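Local coordinates for protein cycloalternan-forming enzyme (Listeria monocytogenes serovar 1/2a, PDB 5F7U) that belongs to glycoside hydrolase family 31, pairing a TIM barrel with a galactose-mutarotase-like domain and a carbohydrate-binding module, and holds glycans in several pockets, at residues A[256-259]-A[264-267]; A[272-275]-A[280-283]; A[283-288]-A[600-605]; A[611-616]-A[628-633]. The protein carries 1 engineered substitution. One frame throughout, in Å; residues are numbered along the deposited sequence.

All four contacts gather near the middle of the chain, where the galactose-mutarotase-like region meets the TIM barrel. Contact 1 takes in the start of strand 266-269 and contact 2 the loop and helix after it; the K265-E282 salt bridge joins them, and their centres lie about 11 Å apart. Contact 3 starts at R283, where contact 2 ends, and reaches across 311 residues to the loop after barrel strand 597-599; its centre is about 7 Å from that of contact 2, and both touch the same alpha-D-glucopyranose. Contact 4 comes last, within the barrel, its centre about 9 Å from that of contact 3. Y257 OH and D258 O probably hydrogen-bond to S600 O and K615 NZ, so the two domains interlock beside the sugar pocket.

Contact 1 (A[256-259]-A[264-267])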
loop_
_atom_site.group_PDB
_atom_site.type_symbol
_atom_site.label_atom_id
_atom_site.label_comp_id
_atom_site.label_asym_id
_atom_site.label_seq_id
_atom_site.Cartn_x
_atom_site.Cartn_y
_atom_site.Cartn_z
ATOM N N ARG A 256 -5.196 -6.012 1.618
ATOM C CA ARG A 256 -5.686 -7.394 1.494
ATOM C C ARG A 256 -4.502 -8.347 1.428
ATOM O O ARG A 256 -3.518 -8.070 0.737
ATOM C CB ARG A 256 -6.582 -7.528 0.249
ATOM C CG ARG A 256 -7.809 -6.596 0.259
ATOM C CD ARG A 256 -8.789 -7.038 1.338
ATOM N NE ARG A 256 -9.829 -6.058 1.617
ATOM C CZ ARG A 256 -10.852 -6.277 2.423
ATOM N NH1 ARG A 256 -11.022 -7.473 3.001
ATOM N NH2 ARG A 256 -11.737 -5.311 2.624
ATOM N N TYR A 257 -4.608 -9.469 2.148
ATOM C CA TYR A 257 -3.467 -10.364 2.379
ATOM C C TYR A 257 -3.531 -11.644 1.563
ATOM O O TYR A 257 -2.528 -12.391 1.467
ATOM C CB TYR A 257 -3.413 -10.725 3.883
ATOM C CG TYR A 257 -3.112 -9.550 4.792
ATOM C CD1 TYR A 257 -4.105 -8.586 5.089
ATOM C CD2 TYR A 257 -1.853 -9.412 5.374
ATOM C CE1 TYR A 257 -3.841 -7.507 5.939
ATOM C CE2 TYR A 257 -1.567 -8.333 6.224
ATOM C CZ TYR A 257 -2.574 -7.392 6.498
ATOM O OH TYR A 257 -2.321 -6.342 7.334
ATOM N N ASP A 258 -4.724 -11.921 1.018
ATOM C CA ASP A 258 -4.989 -13.176 0.339
ATOM C C ASP A 258 -4.627 -13.178 -1.145
ATOM O O ASP A 258 -4.061 -14.162 -1.640
ATOM C CB ASP A 258 -6.451 -13.644 0.571
ATOM C CG ASP A 258 -7.529 -12.596 0.205
ATOM O OD1 ASP A 258 -7.241 -11.409 -0.060
ATOM O OD2 ASP A 258 -8.728 -13.004 0.188
ATOM N N THR A 259 -4.961 -12.084 -1.823
ATOM C CA THR A 259 -4.761 -11.940 -3.254
ATOM C C THR A 259 -4.772 -10.458 -3.608
ATOM O O THR A 259 -5.385 -9.666 -2.906
ATOM C CB THR A 259 -5.836 -12.696 -4.062
ATOM O OG1 THR A 259 -5.558 -12.561 -5.465
ATOM C CG2 THR A 259 -7.256 -12.199 -3.719
ATOM N N GLY A 264 -13.617 -13.420 -7.899
ATOM C CA GLY A 264 -13.988 -14.691 -7.287
ATOM C C GLY A 264 -14.326 -14.612 -5.811
ATOM O O GLY A 264 -14.888 -15.573 -5.269
ATOM N N LYS A 265 -13.987 -13.492 -5.168
ATOM C CA LYS A 265 -14.110 -13.345 -3.715
ATOM C C LYS A 265 -15.322 -12.496 -3.330
ATOM O O LYS A 265 -15.707 -11.559 -4.061
ATOM C CB LYS A 265 -12.873 -12.638 -3.116
ATOM C CG LYS A 265 -11.499 -13.280 -3.334
ATOM C CD LYS A 265 -11.290 -14.428 -2.375
ATOM C CE LYS A 265 -9.862 -14.961 -2.456
ATOM N NZ LYS A 265 -9.858 -16.327 -1.861
ATOM N N ASP A 266 -15.876 -12.800 -2.152
ATOM C CA ASP A 266 -16.786 -11.893 -1.443
ATOM C C ASP A 266 -15.929 -11.095 -0.484
ATOM O O ASP A 266 -15.409 -11.648 0.471
ATOM C CB ASP A 266 -17.842 -12.669 -0.649
ATOM C CG ASP A 266 -18.828 -13.376 -1.537
ATOM O OD1 ASP A 266 -19.343 -12.731 -2.465
ATOM O OD2 ASP A 266 -19.082 -14.584 -1.318
ATOM N N VAL A 267 -15.779 -9.807 -0.749
ATOM C CA VAL A 267 -14.853 -8.952 0.006
ATOM C C VAL A 267 -15.640 -8.160 1.038
ATOM O O VAL A 267 -16.567 -7.432 0.685
ATOM C CB VAL A 267 -14.103 -7.978 -0.928
ATOM C CG1 VAL A 267 -13.060 -7.209 -0.144
ATOM C CG2 VAL A 267 -13.439 -8.724 -2.087
#
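R256 bends at its second torsion (chi2 -69°), which turns its guanidinium toward V267, whose CG1, anti to the backbone N, is the branch that meets the flat group. The methyl sits above the centre of one guanidinium face, with CG1 3.5 Å from R256 CZ. The rim of the group is used differently: R256 NE bonds to the carbonyl of F253 and NH2 to that of E268, which fixes the plane that the valine covers. Further along, K265 also bends at its second torsion and lays its chain beside two residues. Its CE is 3.5 Å from D258 OD2, the two side chains coming from opposite directions, and 4.0 Å from T259 CG2. The lysine NZ is 4.1 Å from D258 OD2, beyond a salt bridge, and pairs with E282 instead. The other carboxylate oxygen, D258 OD1, takes a weak bond from T259 N at 3.0 Å. The contact thus draws together the connection between strands 250-254 and 266-269 of the mutarotase-like domain. It sets a valine methyl on a guanidinium face and the aliphatic part of a lysine beside an aspartate and a threonine: R256 and K265 find their polar partners elsewhere, and D258 and K265 probably add a modest electrostatic attraction.

Contact 2 (A[272-275]-A[280-283]); sequences YNEY and QTER. With GLC (alpha-D-glucopyranose), chain F.
E274 and R283 meet in a salt bridge next to the Schellman motif that ends the short helix 278-281, where E282, with positive phi, turns the chain and delivers R283 to the loop 272-275. A single bond does the work: R283 NH1 donates to E274 OE1 at 3.0 Å with an N-H...O angle of 137°. The oxygen is approached from 52° out of the carboxylate plane, and carboxylate and guanidinium planes stand 87° apart; one N-H meets one oxygen, not a two-pronged pairing. Y272 runs alongside the arginine, pointing the same way, and its CE2 comes within 3.6 Å of R283 NH1; the cation-pi attraction to this ring is at most weak. The glutamate chain also meets the helix end, T281 coming from the opposite direction, with E274 CG 3.4 Å from T281 OG1, a hydroxyl already bonded to D277 O. E274 CG leaves the backbone opposite its own N, and the chain then bends to reach both neighbours. In the next shell, Y18 meets the Y272 ring edge-to-face and adds a second aromatic partner to R283. N273 and Y275, the neighbours of E274 in sequence, serve the glycan pocket instead. Y275 bonds through OH to E663, and its CD1 lies 3.4 Å from O1 of the chain F alpha-D-glucopyranose.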
loop_
_atom_site.group_PDB
_atom_site.type_symbol
_atom_site.label_atom_id
_atom_site.label_comp_id
_atom_site.label_asym_id
_atom_site.label_seq_id
_atom_site.Cartn_x
_atom_site.Cartn_y
_atom_site.Cartn_z
ATOM N N TYR A 272 -10.799 -5.403 11.209
ATOM C CA TYR A 272 -10.722 -6.473 12.189
ATOM C C TYR A 272 -9.284 -6.705 12.597
ATOM O O TYR A 272 -8.378 -6.579 11.772
ATOM C CB TYR A 272 -11.362 -7.758 11.635
ATOM C CG TYR A 272 -11.689 -8.772 12.693
ATOM C CD1 TYR A 272 -12.901 -8.723 13.405
ATOM C CD2 TYR A 272 -10.794 -9.787 12.974
ATOM C CE1 TYR A 272 -13.188 -9.682 14.384
ATOM C CE2 TYR A 272 -11.053 -10.728 13.945
ATOM C CZ TYR A 272 -12.240 -10.677 14.640
ATOM O OH TYR A 272 -12.415 -11.666 15.589
ATOM N N ASN A 273 -9.086 -6.995 13.882
ATOM C CA ASN A 273 -7.760 -7.359 14.385
ATOM C C ASN A 273 -7.581 -8.891 14.332
ATOM O O ASN A 273 -7.975 -9.604 15.273
ATOM C CB ASN A 273 -7.541 -6.792 15.812
ATOM C CG ASN A 273 -6.247 -7.308 16.451
ATOM O OD1 ASN A 273 -5.369 -7.784 15.752
ATOM N ND2 ASN A 273 -6.145 -7.239 17.779
ATOM N N GLU A 274 -7.007 -9.384 13.220
ATOM C CA GLU A 274 -6.766 -10.830 13.020
ATOM C C GLU A 274 -5.279 -11.110 13.098
ATOM O O GLU A 274 -4.520 -10.663 12.249
ATOM C CB GLU A 274 -7.315 -11.324 11.659
ATOM C CG GLU A 274 -7.190 -12.848 11.452
ATOM C CD GLU A 274 -8.045 -13.655 12.437
ATOM O OE1 GLU A 274 -9.026 -13.110 12.979
ATOM O OE2 GLU A 274 -7.721 -14.836 12.696
ATOM N N TYR A 275 -4.880 -11.841 14.135
ATOM C CA TYR A 275 -3.458 -12.104 14.397
ATOM C C TYR A 275 -2.936 -13.238 13.508
ATOM O O TYR A 275 -3.502 -14.337 13.522
ATOM C CB TYR A 275 -3.350 -12.450 15.878
ATOM C CG TYR A 275 -1.974 -12.780 16.402
ATOM C CD1 TYR A 275 -1.026 -11.772 16.621
ATOM C CD2 TYR A 275 -1.645 -14.096 16.742
ATOM C CE1 TYR A 275 0.241 -12.083 17.132
ATOM C CE2 TYR A 275 -0.393 -14.415 17.258
ATOM C CZ TYR A 275 0.540 -13.399 17.457
ATOM O OH TYR A 275 1.799 -13.721 17.960
ATOM N N GLN A 280 -5.476 -16.351 5.266
ATOM C CA GLN A 280 -6.318 -17.542 5.306
ATOM C C GLN A 280 -7.758 -17.200 5.645
ATOM O O GLN A 280 -8.683 -17.719 5.025
ATOM C CB GLN A 280 -5.745 -18.577 6.288
ATOM C CG GLN A 280 -4.319 -18.999 5.915
ATOM C CD GLN A 280 -3.196 -18.290 6.704
ATOM O OE1 GLN A 280 -3.054 -17.041 6.729
ATOM N NE2 GLN A 280 -2.345 -19.119 7.332
ATOM N N THR A 281 -7.932 -16.279 6.587
ATOM C CA THR A 281 -9.267 -15.841 7.014
ATOM C C THR A 281 -9.834 -14.723 6.125
ATOM O O THR A 281 -11.010 -14.389 6.243
ATOM C CB THR A 281 -9.263 -15.319 8.479
ATOM O OG1 THR A 281 -8.429 -14.161 8.569
ATOM C CG2 THR A 281 -8.754 -16.373 9.451
ATOM N N GLU A 282 -8.990 -14.143 5.257
ATOM C CA GLU A 282 -9.391 -13.048 4.349
ATOM C C GLU A 282 -9.860 -11.844 5.159
ATOM O O GLU A 282 -10.840 -11.172 4.806
ATOM C CB GLU A 282 -10.453 -13.529 3.325
ATOM C CG GLU A 282 -10.072 -14.872 2.710
ATOM C CD GLU A 282 -10.918 -15.291 1.527
ATOM O OE1 GLU A 282 -11.978 -14.686 1.258
ATOM O OE2 GLU A 282 -10.518 -16.269 0.867
ATOM N N ARG A 283 -9.156 -11.581 6.265
ATOM C CA ARG A 283 -9.487 -10.436 7.130
ATOM C C ARG A 283 -8.415 -9.353 7.013
ATOM O O ARG A 283 -7.350 -9.590 6.426
ATOM C CB ARG A 283 -9.686 -10.886 8.572
ATOM C CG ARG A 283 -10.874 -11.844 8.692
ATOM C CD ARG A 283 -10.988 -12.414 10.081
ATOM N NE ARG A 283 -12.010 -13.458 10.091
ATOM C CZ ARG A 283 -12.394 -14.123 11.168
ATOM N NH1 ARG A 283 -11.832 -13.867 12.365
ATOM N NH2 ARG A 283 -13.340 -15.069 11.040
HETATM C C1 GLC F . -2.440 -9.624 20.464
HETATM C C2 GLC F . -3.080 -8.291 20.059
HETATM C C3 GLC F . -2.211 -7.530 19.048
HETATM C C4 GLC F . -0.809 -7.273 19.616
HETATM C C5 GLC F . -0.224 -8.643 20.032
HETATM C C6 GLC F . 1.135 -8.547 20.710
HETATM O O1 GLC F . -2.502 -10.556 19.376
HETATM O O2 GLC F . -4.364 -8.545 19.488
HETATM O O3 GLC F . -2.865 -6.316 18.684
HETATM O O4 GLC F . 0.069 -6.675 18.634
HETATM O O5 GLC F . -1.074 -9.440 20.886
HETATM O O6 GLC F . 2.051 -9.003 19.718
#

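Contact 3 (A[283-288]-A[600-605]); sequences RTYLAV and SGDQTS. With GLC (alpha-D-glucopyranose), chain F; GLC (alpha-D-glucopyranose), chain B.
The ring of Y285, from the mutarotase-like domain, projects toward the loop that follows strand 597-599 of the TIM barrel, and crosses the side chain of D602 at about a right angle, with ring and carboxylate planes 74° apart. In this family's barrels such loops after the strands surround the sugar-binding end. The crossing brings the phenol oxygen to the backbone and not to the carboxylate: D602 N donates to Y285 OH at 3.1 Å, nearly straight at 168°. What links the two side chains is a water lying in the plane of the tyrosine ring, at its edge. Y285 OH donates to it at 2.6 Å, and the water in turn donates a hydrogen bond to D602 OD2 at 2.7 Å. The same hydroxyl also bonds to Q278 NE2, so several partners fix its position. Beside it the ring packs on the loop backbone, where Y285 CE2 is 3.7 Å from G601 CA and close to the carbonyl of S600, which Y257 OH also binds. The loop is braced internally by S600 OG, donating to Q603 OE1 at 2.8 Å, while an ST turn at T284, accepting from L286 N, shapes the backbone around the tyrosine. With CG anti to its own carbonyl carbon, D602 carries its carboxylate into the glycan pocket. There O2 of the chain B alpha-D-glucopyranose donates to D602 OD1 at 2.5 Å, while OD2 lies 3.1 Å from O4 of the chain F unit.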
loop_
_atom_site.group_PDB
_atom_site.type_symbol
_atom_site.label_atom_id
_atom_site.label_comp_id
_atom_site.label_asym_id
_atom_site.label_seq_id
_atom_site.Cartn_x
_atom_site.Cartn_y
_atom_site.Cartn_z
ATOM N N ARG A 283 -9.156 -11.581 6.265
ATOM C CA ARG A 283 -9.487 -10.436 7.130
ATOM C C ARG A 283 -8.415 -9.353 7.013
ATOM O O ARG A 283 -7.350 -9.590 6.426
ATOM C CB ARG A 283 -9.686 -10.886 8.572
ATOM C CG ARG A 283 -10.874 -11.844 8.692
ATOM C CD ARG A 283 -10.988 -12.414 10.081
ATOM N NE ARG A 283 -12.010 -13.458 10.091
ATOM C CZ ARG A 283 -12.394 -14.123 11.168
ATOM N NH1 ARG A 283 -11.832 -13.867 12.365
ATOM N NH2 ARG A 283 -13.340 -15.069 11.040
ATOM N N THR A 284 -8.717 -8.168 7.537
ATOM C CA THR A 284 -7.794 -7.041 7.469
ATOM C C THR A 284 -8.085 -5.974 8.510
ATOM O O THR A 284 -9.243 -5.796 8.940
ATOM C CB THR A 284 -7.761 -6.382 6.079
ATOM O OG1 THR A 284 -6.748 -5.355 6.071
ATOM C CG2 THR A 284 -9.138 -5.766 5.671
ATOM N N TYR A 285 -7.018 -5.270 8.879
ATOM C CA TYR A 285 -7.100 -4.136 9.790
ATOM C C TYR A 285 -7.552 -2.876 9.074
ATOM O O TYR A 285 -7.961 -1.915 9.715
ATOM C CB TYR A 285 -5.710 -3.813 10.332
ATOM C CG TYR A 285 -4.912 -4.965 10.892
ATOM C CD1 TYR A 285 -5.070 -5.360 12.229
ATOM C CD2 TYR A 285 -3.938 -5.616 10.093
ATOM C CE1 TYR A 285 -4.300 -6.384 12.766
ATOM C CE2 TYR A 285 -3.168 -6.645 10.625
ATOM C CZ TYR A 285 -3.366 -7.019 11.950
ATOM O OH TYR A 285 -2.603 -8.013 12.450
ATOM N N LEU A 286 -7.422 -2.858 7.750
ATOM C CA LEU A 286 -7.557 -1.607 6.996
ATOM C C LEU A 286 -8.396 -1.926 5.764
ATOM O O LEU A 286 -7.906 -2.505 4.802
ATOM C CB LEU A 286 -6.154 -1.064 6.637
ATOM C CG LEU A 286 -6.023 0.432 6.304
ATOM C CD1 LEU A 286 -4.538 0.727 6.082
ATOM C CD2 LEU A 286 -6.835 0.814 5.079
ATOM N N ALA A 287 -9.677 -1.567 5.840
ATOM C CA ALA A 287 -10.678 -1.974 4.837
ATOM C C ALA A 287 -11.259 -0.729 4.221
ATOM O O ALA A 287 -11.705 0.168 4.937
ATOM C CB ALA A 287 -11.787 -2.784 5.499
ATOM N N VAL A 288 -11.279 -0.685 2.894
ATOM C CA VAL A 288 -11.673 0.544 2.174
ATOM C C VAL A 288 -12.648 0.128 1.081
ATOM O O VAL A 288 -12.335 -0.768 0.319
ATOM C CB VAL A 288 -10.433 1.211 1.519
ATOM C CG1 VAL A 288 -10.865 2.432 0.712
ATOM C CG2 VAL A 288 -9.371 1.577 2.578
ATOM N N SER A 600 1.649 -3.497 8.023
ATOM C CA SER A 600 0.783 -4.644 7.717
ATOM C C SER A 600 0.440 -5.547 8.910
ATOM O O SER A 600 -0.200 -6.587 8.746
ATOM C CB SER A 600 1.401 -5.438 6.564
ATOM O OG SER A 600 2.580 -6.094 7.012
ATOM N N GLY A 601 0.827 -5.146 10.119
ATOM C CA GLY A 601 0.380 -5.862 11.311
ATOM C C GLY A 601 1.174 -7.105 11.661
ATOM O O GLY A 601 2.369 -7.191 11.386
ATOM N N ASP A 602 0.498 -8.077 12.276
ATOM C CA ASP A 602 1.183 -9.113 13.057
ATOM C C ASP A 602 1.292 -10.365 12.221
ATOM O O ASP A 602 0.281 -11.040 11.991
ATOM C CB ASP A 602 0.384 -9.435 14.328
ATOM C CG ASP A 602 0.260 -8.238 15.282
ATOM O OD1 ASP A 602 1.075 -7.305 15.221
ATOM O OD2 ASP A 602 -0.683 -8.231 16.105
ATOM N N GLN A 603 2.511 -10.661 11.775
ATOM C CA GLN A 603 2.768 -11.787 10.871
ATOM C C GLN A 603 3.949 -12.636 11.338
ATOM O O GLN A 603 4.800 -12.196 12.114
ATOM C CB GLN A 603 2.977 -11.298 9.426
ATOM C CG GLN A 603 1.819 -10.440 8.915
ATOM C CD GLN A 603 2.005 -10.020 7.478
ATOM O OE1 GLN A 603 2.447 -8.902 7.217
ATOM N NE2 GLN A 603 1.749 -10.937 6.541
ATOM N N THR A 604 4.012 -13.865 10.860
ATOM C CA THR A 604 5.100 -14.769 11.267
ATOM C C THR A 604 6.311 -14.683 10.341
ATOM O O THR A 604 6.223 -14.212 9.201
ATOM C CB THR A 604 4.648 -16.233 11.336
ATOM O OG1 THR A 604 4.051 -16.589 10.090
ATOM C CG2 THR A 604 3.639 -16.461 12.452
ATOM N N SER A 605 7.444 -15.158 10.841
ATOM C CA SER A 605 8.703 -15.145 10.077
ATOM C C SER A 605 8.764 -16.321 9.109
ATOM O O SER A 605 9.563 -17.262 9.274
ATOM C CB SER A 605 9.903 -15.124 11.029
ATOM O OG SER A 605 9.917 -13.880 11.725
HETATM C C1 GLC F . -2.440 -9.624 20.464
HETATM C C2 GLC F . -3.080 -8.291 20.059
HETATM C C3 GLC F . -2.211 -7.530 19.048
HETATM C C4 GLC F . -0.809 -7.273 19.616
HETATM C C5 GLC F . -0.224 -8.643 20.032
HETATM C C6 GLC F . 1.135 -8.547 20.710
HETATM O O1 GLC F . -2.502 -10.556 19.376
HETATM O O2 GLC F . -4.364 -8.545 19.488
HETATM O O3 GLC F . -2.865 -6.316 18.684
HETATM O O4 GLC F . 0.069 -6.675 18.634
HETATM O O5 GLC F . -1.074 -9.440 20.886
HETATM O O6 GLC F . 2.051 -9.003 19.718
HETATM C C1 GLC B . 0.228 -5.237 18.698
HETATM C C2 GLC B . 1.066 -4.746 17.498
HETATM C C3 GLC B . 2.549 -5.161 17.586
HETATM C C4 GLC B . 3.139 -4.749 18.944
HETATM C C5 GLC B . 2.194 -5.104 20.101
HETATM C C6 GLC B . 2.657 -4.574 21.449
HETATM O O2 GLC B . 0.428 -5.096 16.266
HETATM O O3 GLC B . 3.328 -4.553 16.540
HETATM O O4 GLC B . 4.409 -5.396 19.147
HETATM O O5 GLC B . 0.830 -4.687 19.888
HETATM O O6 GLC B . 1.773 -5.153 22.429
HETATM O O HOH W 1 -3.046 -8.820 14.869
#

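Contact 4 (A[611-616]-A[628-633]); sequences QASLKA and WAWDMA
S613 and A616, one turn apart on helix 607-622, meet the two tryptophans of strand 628-631 in a beta-alpha-beta unit of the TIM barrel: strand 597-599, this helix, then the parallel strand. The short helix and strand segments run nearly antiparallel, at 168°, with axes 9.2 Å apart at closest. S613 touches both indoles. Its side chain meets W630, with OG 3.5 Å and CB 3.6 Å from CE3, while its carbonyl turns to W628, where S613 O approaches CZ2 to 3.1 Å. The serine hydroxyl has its polar partners elsewhere, in Q603 OE1 and the carbonyl of S609; toward W630 it makes only van der Waals contact. L614 and K615 point away from the strand; K615 reaches instead to the carbonyl of D258. A616 then closes the turn, its amide bonded to A612 O at 2.9 Å and its CB 4.3 Å from W628 CZ2. W628 has CG opposite its backbone N (chi1 174°), which sends the indole toward the helix backbone, whereas in W630 CG lies between N and the carbonyl carbon (chi1 66°), which puts the CE3 side of the ring against S613. M632 CA lies over one face of W630, toward its rim, and F610 adds a nearly parallel ring. No hydrogen bond crosses between the segments. Small residues on the helix let two indoles close in, and the buried contact rests mainly on van der Waals packing, with S613 O close to the indole rim, while S613 OG and W628 NE1, the latter held by E255 OE2, bond to residues outside.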
loop_
_atom_site.group_PDB
_atom_site.type_symbol
_atom_site.label_atom_id
_atom_site.label_comp_id
_atom_site.label_asym_id
_atom_site.label_seq_id
_atom_site.Cartn_x
_atom_site.Cartn_y
_atom_site.Cartn_z
ATOM N N GLN A 611 4.986 -13.332 1.426
ATOM C CA GLN A 611 4.092 -13.239 0.266
ATOM C C GLN A 611 2.826 -12.468 0.590
ATOM O O GLN A 611 2.402 -11.618 -0.207
ATOM C CB GLN A 611 3.736 -14.614 -0.280
ATOM C CG GLN A 611 4.938 -15.337 -0.899
ATOM C CD GLN A 611 4.733 -16.835 -1.021
ATOM O OE1 GLN A 611 3.584 -17.320 -1.017
ATOM N NE2 GLN A 611 5.839 -17.588 -1.103
ATOM N N ALA A 612 2.258 -12.721 1.773
ATOM C CA ALA A 612 1.026 -12.029 2.168
ATOM C C ALA A 612 1.290 -10.536 2.442
ATOM O O ALA A 612 0.466 -9.681 2.105
ATOM C CB ALA A 612 0.402 -12.699 3.378
ATOM N N SER A 613 2.450 -10.213 3.027
ATOM C CA SER A 613 2.818 -8.819 3.261
ATOM C C SER A 613 2.896 -8.046 1.936
ATOM O O SER A 613 2.401 -6.917 1.835
ATOM C CB SER A 613 4.177 -8.742 3.975
ATOM O OG SER A 613 4.129 -9.377 5.246
ATOM N N LEU A 614 3.512 -8.658 0.932
ATOM C CA LEU A 614 3.624 -7.968 -0.348
ATOM C C LEU A 614 2.228 -7.722 -0.967
ATOM O O LEU A 614 1.959 -6.638 -1.495
ATOM C CB LEU A 614 4.598 -8.691 -1.291
ATOM C CG LEU A 614 4.891 -8.077 -2.663
ATOM C CD1 LEU A 614 5.205 -6.576 -2.575
ATOM C CD2 LEU A 614 6.052 -8.837 -3.284
ATOM N N LYS A 615 1.337 -8.718 -0.873
ATOM C CA LYS A 615 -0.053 -8.509 -1.329
ATOM C C LYS A 615 -0.732 -7.360 -0.591
ATOM O O LYS A 615 -1.444 -6.514 -1.206
ATOM C CB LYS A 615 -0.857 -9.807 -1.194
ATOM C CG LYS A 615 -0.326 -10.893 -2.142
ATOM C CD LYS A 615 -1.023 -12.220 -1.882
ATOM C CE LYS A 615 -0.250 -13.370 -2.496
ATOM N NZ LYS A 615 -0.907 -14.700 -2.205
ATOM N N ALA A 616 -0.478 -7.290 0.714
ATOM C CA ALA A 616 -1.049 -6.240 1.554
ATOM C C ALA A 616 -0.553 -4.856 1.117
ATOM O O ALA A 616 -1.346 -3.926 1.021
ATOM C CB ALA A 616 -0.704 -6.492 3.020
ATOM N N TRP A 628 3.410 2.790 3.239
ATOM C CA TRP A 628 3.110 1.477 3.795
ATOM C C TRP A 628 4.399 0.787 4.255
ATOM O O TRP A 628 5.415 0.819 3.549
ATOM C CB TRP A 628 2.357 0.650 2.748
ATOM C CG TRP A 628 2.112 -0.799 3.135
ATOM C CD1 TRP A 628 0.989 -1.319 3.726
ATOM C CD2 TRP A 628 3.004 -1.895 2.933
ATOM N NE1 TRP A 628 1.134 -2.659 3.924
ATOM C CE2 TRP A 628 2.366 -3.044 3.451
ATOM C CE3 TRP A 628 4.289 -2.020 2.356
ATOM C CZ2 TRP A 628 2.945 -4.314 3.392
ATOM C CZ3 TRP A 628 4.898 -3.283 2.337
ATOM C CH2 TRP A 628 4.210 -4.415 2.829
ATOM N N ALA A 629 4.313 0.141 5.423
ATOM C CA ALA A 629 5.424 -0.607 6.014
ATOM C C ALA A 629 5.001 -2.032 6.301
ATOM O O ALA A 629 3.817 -2.345 6.333
ATOM C CB ALA A 629 5.853 0.031 7.329
ATOM N N TRP A 630 5.996 -2.863 6.592
ATOM C CA TRP A 630 5.759 -4.184 7.175
ATOM C C TRP A 630 6.899 -4.478 8.134
ATOM O O TRP A 630 7.948 -3.826 8.062
ATOM C CB TRP A 630 5.635 -5.261 6.078
ATOM C CG TRP A 630 6.912 -5.525 5.288
ATOM C CD1 TRP A 630 7.643 -4.606 4.556
ATOM C CD2 TRP A 630 7.576 -6.780 5.130
ATOM N NE1 TRP A 630 8.738 -5.221 3.978
ATOM C CE2 TRP A 630 8.717 -6.554 4.297
ATOM C CE3 TRP A 630 7.320 -8.078 5.593
ATOM C CZ2 TRP A 630 9.617 -7.589 3.943
ATOM C CZ3 TRP A 630 8.210 -9.125 5.221
ATOM C CH2 TRP A 630 9.344 -8.859 4.413
ATOM N N ASP A 631 6.688 -5.431 9.048
ATOM C CA ASP A 631 7.771 -5.911 9.904
ATOM C C ASP A 631 8.651 -6.831 9.050
ATOM O O ASP A 631 8.264 -7.965 8.801
ATOM C CB ASP A 631 7.209 -6.715 11.105
ATOM C CG ASP A 631 6.200 -5.925 11.958
ATOM O OD1 ASP A 631 6.234 -4.690 11.995
ATOM O OD2 ASP A 631 5.364 -6.571 12.627
ATOM N N MET A 632 9.795 -6.338 8.570
ATOM C CA MET A 632 10.595 -7.117 7.614
ATOM C C MET A 632 10.981 -8.468 8.222
ATOM O O MET A 632 11.426 -8.537 9.374
ATOM C CB MET A 632 11.817 -6.330 7.104
ATOM C CG MET A 632 12.742 -5.785 8.177
ATOM S SD MET A 632 14.390 -5.493 7.495
ATOM C CE MET A 632 15.013 -7.156 7.636
ATOM N N ALA A 633 10.741 -9.533 7.455
ATOM C CA ALA A 633 11.008 -10.919 7.880
ATOM C C ALA A 633 10.113 -11.448 8.995
ATOM O O ALA A 633 10.397 -12.511 9.519
ATOM C CB ALA A 633 12.494 -11.137 8.209
#